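Hypothetical protein (Uncultured marine organism, PDB 2OP5) forms a dimer of ferredoxin-like subunits and may act as an oxidoreductase. Local coordinates at the interface of chains A and B. Numbering follows the deposited sequence. Chains: chain A/B, hypothetical protein.

Contact 1: the interface of chains A and B. Residues chain A 8, 11, 50, 69, 112; chain B 50, 52, 69.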
ATOM      1  N   THR A   8      -6.505  10.941  -2.390  1.00 26.06           N
ATOM      2  CA  THR A   8      -6.593  10.050  -1.244  1.00 25.07           C
ATOM      3  C   THR A   8      -6.155  10.815  -0.007  1.00 24.35           C
ATOM      4  O   THR A   8      -5.089  11.400   0.012  1.00 22.79           O
ATOM      5  CB  THR A   8      -5.685   8.793  -1.417  1.00 24.57           C
ATOM      6  OG1 THR A   8      -6.100   8.049  -2.558  1.00 21.58           O
ATOM      7  CG2 THR A   8      -5.768   7.875  -0.211  1.00 26.52           C
ATOM      8  N   LEU A  11      -5.675   6.090   4.178  1.00 28.31           N
ATOM      9  CA  LEU A  11      -5.236   4.856   3.553  1.00 29.10           C
ATOM     10  C   LEU A  11      -4.921   3.721   4.545  1.00 28.99           C
ATOM     11  O   LEU A  11      -4.470   3.960   5.668  1.00 27.75           O
ATOM     12  CB  LEU A  11      -3.978   5.215   2.734  1.00 30.07           C
ATOM     13  CG  LEU A  11      -3.062   4.305   1.918  1.00 30.27           C
ATOM     14  CD1 LEU A  11      -2.299   5.116   0.893  1.00 31.58           C
ATOM     15  CD2 LEU A  11      -2.090   3.531   2.780  1.00 33.51           C
ATOM     16  N   ARG A  50      -9.908   3.539  -4.182  1.00 29.51           N
ATOM     17  CA  ARG A  50      -9.121   2.494  -4.799  1.00 31.39           C
ATOM     18  C   ARG A  50      -8.875   1.330  -3.837  1.00 29.16           C
ATOM     19  O   ARG A  50      -8.813   1.521  -2.626  1.00 27.78           O
ATOM     20  CB  ARG A  50      -7.796   3.109  -5.263  1.00 31.76           C
ATOM     21  CG  ARG A  50      -6.922   2.221  -6.145  1.00 35.39           C
ATOM     22  CD  ARG A  50      -5.599   2.894  -6.410  1.00 36.99           C
ATOM     23  NE  ARG A  50      -5.753   4.058  -7.291  1.00 40.64           N
ATOM     24  CZ  ARG A  50      -5.398   4.106  -8.577  1.00 41.74           C
ATOM     25  NH1 ARG A  50      -4.826   3.063  -9.192  1.00 40.10           N
ATOM     26  NH2 ARG A  50      -5.602   5.238  -9.260  1.00 44.82           N
ATOM     27  N   GLU A  69      -7.715   2.822  -0.351  1.00 28.82           N
ATOM     28  CA  GLU A  69      -7.561   4.268  -0.339  1.00 30.00           C
ATOM     29  C   GLU A  69      -8.923   4.952  -0.299  1.00 29.69           C
ATOM     30  O   GLU A  69      -9.827   4.618  -1.075  1.00 27.43           O
ATOM     31  CB  GLU A  69      -6.789   4.707  -1.570  1.00 30.87           C
ATOM     32  CG  GLU A  69      -5.401   4.098  -1.615  1.00 32.82           C
ATOM     33  CD  GLU A  69      -4.584   4.625  -2.746  1.00 35.11           C
ATOM     34  OE1 GLU A  69      -4.760   5.798  -3.117  1.00 37.15           O
ATOM     35  OE2 GLU A  69      -3.738   3.873  -3.248  1.00 39.25           O
ATOM     36  N   GLU A 112       1.119  12.733  -2.250  1.00 27.20           N
ATOM     37  CA  GLU A 112       0.612  11.898  -3.328  1.00 28.64           C
ATOM     38  C   GLU A 112       1.073  12.412  -4.706  1.00 27.98           C
ATOM     39  O   GLU A 112       0.822  13.567  -5.079  1.00 26.21           O
ATOM     40  CB  GLU A 112      -0.914  11.843  -3.309  1.00 28.99           C
ATOM     41  CG  GLU A 112      -1.486  10.757  -4.232  1.00 31.27           C
ATOM     42  CD  GLU A 112      -3.001  10.702  -4.236  1.00 32.34           C
ATOM     43  OE1 GLU A 112      -3.650  11.501  -3.510  1.00 35.86           O
ATOM     44  OE2 GLU A 112      -3.537   9.859  -4.983  1.00 36.37           O
TER
ATOM     45  N   ARG B  50       1.909   5.966  -9.717  1.00 30.14           N
ATOM     46  CA  ARG B  50       1.521   6.642  -8.487  1.00 32.06           C
ATOM     47  C   ARG B  50       2.508   6.378  -7.385  1.00 30.36           C
ATOM     48  O   ARG B  50       3.216   5.371  -7.385  1.00 29.26           O
ATOM     49  CB  ARG B  50       0.177   6.106  -7.952  1.00 31.74           C
ATOM     50  CG  ARG B  50      -0.984   6.285  -8.873  1.00 36.03           C
ATOM     51  CD  ARG B  50      -2.265   5.584  -8.401  1.00 36.64           C
ATOM     52  NE  ARG B  50      -3.042   6.439  -7.506  1.00 42.08           N
ATOM     53  CZ  ARG B  50      -3.088   6.356  -6.172  1.00 42.98           C
ATOM     54  NH1 ARG B  50      -2.428   5.413  -5.490  1.00 43.84           N
ATOM     55  NH2 ARG B  50      -3.849   7.224  -5.519  1.00 43.15           N
ATOM     56  N   VAL B  52       2.199   7.196  -3.065  1.00 28.38           N
ATOM     57  CA  VAL B  52       1.479   7.712  -1.918  1.00 27.68           C
ATOM     58  C   VAL B  52       2.332   7.459  -0.691  1.00 28.73           C
ATOM     59  O   VAL B  52       2.902   6.361  -0.502  1.00 28.90           O
ATOM     60  CB  VAL B  52       0.125   7.022  -1.726  1.00 27.33           C
ATOM     61  CG1 VAL B  52      -0.779   7.873  -0.827  1.00 27.17           C
ATOM     62  CG2 VAL B  52      -0.547   6.805  -3.063  1.00 28.04           C
ATOM     63  N   GLU B  69       3.092   2.276  -7.467  1.00 29.99           N
ATOM     64  CA  GLU B  69       2.360   1.512  -8.497  1.00 30.45           C
ATOM     65  C   GLU B  69       3.021   1.715  -9.858  1.00 29.34           C
ATOM     66  O   GLU B  69       3.275   2.846 -10.279  1.00 28.30           O
ATOM     67  CB  GLU B  69       0.877   1.891  -8.564  1.00 30.63           C
ATOM     68  CG  GLU B  69       0.078   1.497  -7.305  1.00 34.00           C
ATOM     69  CD  GLU B  69      -1.417   1.794  -7.406  1.00 34.93           C
ATOM     70  OE1 GLU B  69      -2.052   1.342  -8.392  1.00 38.42           O
ATOM     71  OE2 GLU B  69      -1.964   2.434  -6.466  1.00 39.76           O
TER
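A:Glu112 on strand 106-114 pairs in an antiparallel beta bridge with B:Val52 on strand 48-55, so the sheet runs from one subunit into the other. Beside this seam the guanidinium of B:Arg50 enters a cluster of acids from chain A. Its NH2 donates to OE1 of A:Glu69 at 2.9 Å, using the syn lone pair of the carboxylate oxygen, though that oxygen is tilted from the guanidinium plane. The anti lone pair of OE1 takes the hydroxyl OG1 of A:Thr8 at 2.7 Å, so two donors fix the rotation of this carboxylate. A:Glu112 adds a salt bridge, OE2 to B:Arg50 NH2 at 2.7 Å; with the planes 70° apart and the N-H pointing away, the attraction is probably mainly one of charge. Its OE1 accepts the backbone N of A:Thr8 at 3.1 Å; threonine thus serves both carboxylates, by hydroxyl and backbone. On its own side B:Arg50 NH1 bonds OE2 of B:Glu69 at 3.2 Å, while OE1 forms a salt bridge with A:Arg50 NH1 at 3.4 Å. The long, bent arginine chain (chi3 87°) brings its flat head among these acids, whose charge probably lets the two guanidiniums stack. Their planes are 21° apart and the chains slide past each other in opposite directions, CD of B:Arg50 over the centre of the A:Arg50 group. Aliphatic residues suit the apolar margin, where CD1 of A:Leu11 and CG1 of B:Val52 meet tip to tip at 3.6 Å. The site lies where strands 10-17, 48-56 and 63-70 of chain A face strands 48-55 and 63-70 of chain B, with strand 106-114 of chain A crossing over to the partner.

Contact 2: the interface of chains A and B. Residues chain A 13, 15, 105; chain B 15, 56, 63.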
ATOM      1  N   SER A  13      -2.746   0.127   4.340  1.00 29.19           N
ATOM      2  CA  SER A  13      -1.840  -0.750   3.591  1.00 29.67           C
ATOM      3  C   SER A  13      -1.672  -1.919   4.518  1.00 29.73           C
ATOM      4  O   SER A  13      -0.844  -1.891   5.439  1.00 28.83           O
ATOM      5  CB  SER A  13      -0.489  -0.083   3.315  1.00 30.01           C
ATOM      6  OG  SER A  13       0.385  -0.968   2.619  1.00 30.87           O
ATOM      7  N   PHE A  15      -1.498  -6.259   5.302  1.00 27.78           N
ATOM      8  CA  PHE A  15      -0.958  -7.501   4.753  0.50 27.39           C
ATOM      9  C   PHE A  15      -1.366  -8.707   5.602  1.00 28.44           C
ATOM     10  O   PHE A  15      -1.652  -8.568   6.797  1.00 27.29           O
ATOM     11  CB  PHE A  15       0.565  -7.440   4.446  0.50 25.80           C
ATOM     12  CG  PHE A  15       1.479  -7.290   5.660  0.50 23.46           C
ATOM     13  CD1 PHE A  15       1.869  -6.034   6.110  0.50 20.50           C
ATOM     14  CD2 PHE A  15       1.995  -8.408   6.299  0.50 23.04           C
ATOM     15  CE1 PHE A  15       2.732  -5.892   7.193  0.50 23.09           C
ATOM     16  CE2 PHE A  15       2.854  -8.277   7.400  0.50 24.13           C
ATOM     17  CZ  PHE A  15       3.222  -7.015   7.847  0.50 22.87           C
ATOM     18  N   ASN A 105      -2.003  -0.993   8.687  1.00 26.29           N
ATOM     19  CA  ASN A 105      -1.189   0.211   8.703  1.00 26.70           C
ATOM     20  C   ASN A 105      -2.046   1.344   8.156  1.00 26.95           C
ATOM     21  O   ASN A 105      -1.982   1.628   6.960  1.00 25.58           O
ATOM     22  CB  ASN A 105       0.058   0.033   7.838  1.00 26.40           C
ATOM     23  CG  ASN A 105       0.959  -1.078   8.349  1.00 27.05           C
ATOM     24  OD1 ASN A 105       1.671  -0.904   9.324  1.00 21.90           O
ATOM     25  ND2 ASN A 105       0.921  -2.230   7.682  1.00 26.20           N
TER
ATOM     26  N   PHE B  15       7.318   0.075   3.981  1.00 29.75           N
ATOM     27  CA  PHE B  15       7.232   0.747   5.281  1.00 29.36           C
ATOM     28  C   PHE B  15       8.574   1.148   5.780  1.00 29.03           C
ATOM     29  O   PHE B  15       9.492   0.333   5.738  1.00 29.10           O
ATOM     30  CB  PHE B  15       6.632  -0.185   6.301  1.00 29.40           C
ATOM     31  CG  PHE B  15       5.297  -0.673   5.912  1.00 28.30           C
ATOM     32  CD1 PHE B  15       4.210   0.165   5.996  1.00 27.48           C
ATOM     33  CD2 PHE B  15       5.125  -1.961   5.451  1.00 27.26           C
ATOM     34  CE1 PHE B  15       2.966  -0.274   5.628  1.00 27.46           C
ATOM     35  CE2 PHE B  15       3.891  -2.399   5.085  1.00 28.69           C
ATOM     36  CZ  PHE B  15       2.805  -1.552   5.170  1.00 28.40           C
ATOM     37  N   VAL B  56       1.389   6.302   9.719  1.00 34.15           N
ATOM     38  CA  VAL B  56       0.745   5.111  10.193  1.00 36.15           C
ATOM     39  C   VAL B  56       0.480   5.368  11.666  1.00 37.66           C
ATOM     40  O   VAL B  56       1.403   5.625  12.426  1.00 38.65           O
ATOM     41  CB  VAL B  56       1.583   3.851   9.932  1.00 35.99           C
ATOM     42  CG1 VAL B  56       0.917   2.620  10.565  1.00 36.59           C
ATOM     43  CG2 VAL B  56       1.773   3.663   8.428  1.00 35.31           C
ATOM     44  N   ARG B  63       6.230   4.821  12.134  1.00 27.96           N
ATOM     45  CA  ARG B  63       6.169   4.257  10.788  1.00 25.90           C
ATOM     46  C   ARG B  63       5.544   5.104   9.669  1.00 26.31           C
ATOM     47  O   ARG B  63       4.482   5.730   9.830  1.00 23.60           O
ATOM     48  CB  ARG B  63       5.424   2.925  10.874  1.00 25.47           C
ATOM     49  CG  ARG B  63       5.077   2.291   9.555  1.00 25.66           C
ATOM     50  CD  ARG B  63       4.563   0.874   9.720  1.00 25.51           C
ATOM     51  NE  ARG B  63       5.646  -0.049  10.034  1.00 27.26           N
ATOM     52  CZ  ARG B  63       5.567  -1.378   9.979  1.00 28.05           C
ATOM     53  NH1 ARG B  63       4.433  -1.988   9.675  1.00 27.07           N
ATOM     54  NH2 ARG B  63       6.636  -2.103  10.261  1.00 24.94           N
TER
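NH1 of B:Arg63 donates to the amide oxygen OD1 of A:Asn105 at 3.0 Å, a fairly straight bond of 161° at the hydrogen. The oxygen lies almost in the guanidinium plane, while the donor is tilted from the plane of the amide carbonyl. The other end of the same amide is tied within chain A, where ND2 gives a hydrogen to the backbone O of A:Ser13 at 2.9 Å. Asparagine suits this place because it can accept from the partner and donate to strand 10-17 of its own chain at once, and the two bonds fix which way round the amide lies. The amide lies above the CE1-CZ rim of the B:Phe15 ring, its plane turned 39° from the ring, with CE1 3.5 Å from CG of A:Asn105. CG of B:Phe15 is anti to its carbonyl carbon (chi1 -58°), which sends the ring toward chain A. There CZ also nears the hydroxyl OG of A:Ser13, a residue small enough to leave room for the ring. B:Arg63 lays NH1 over the same face of this ring, offset toward the rim. On the backbone side of A:Asn105, CG1 of B:Val56 adds a small apolar contact with CA at 3.7 Å. A:Phe15 approaches its own copy more loosely, CE1 to CE2 of B:Phe15 being 4.2 Å. A:Asn105 belongs to the loop joining strand 102-103 to strand 106-114, and it meets the start of B:Arg63's strand 63-70, B:Phe15 within strand 10-18 and B:Val56 just past strand 48-55.

The C-alpha centres of contact 1 and contact 2 are about 13 Å apart, two stations along one dimer interface. Strand 10-17 of chain A serves both, as does strand 63-70 of chain B, while strand 106-114 of chain A begins just after the loop of contact 2 and runs on to contact 1. Charge dominates contact 1, whereas contact 2 joins a hydrogen bond to a side-chain amide with packing against an aromatic ring. Because the interface is two-fold symmetric, each has a twin with the chains exchanged. Such repeated anchoring suits the protein's description as a dimer, with the sheets of the two subunits apparently meeting at its core.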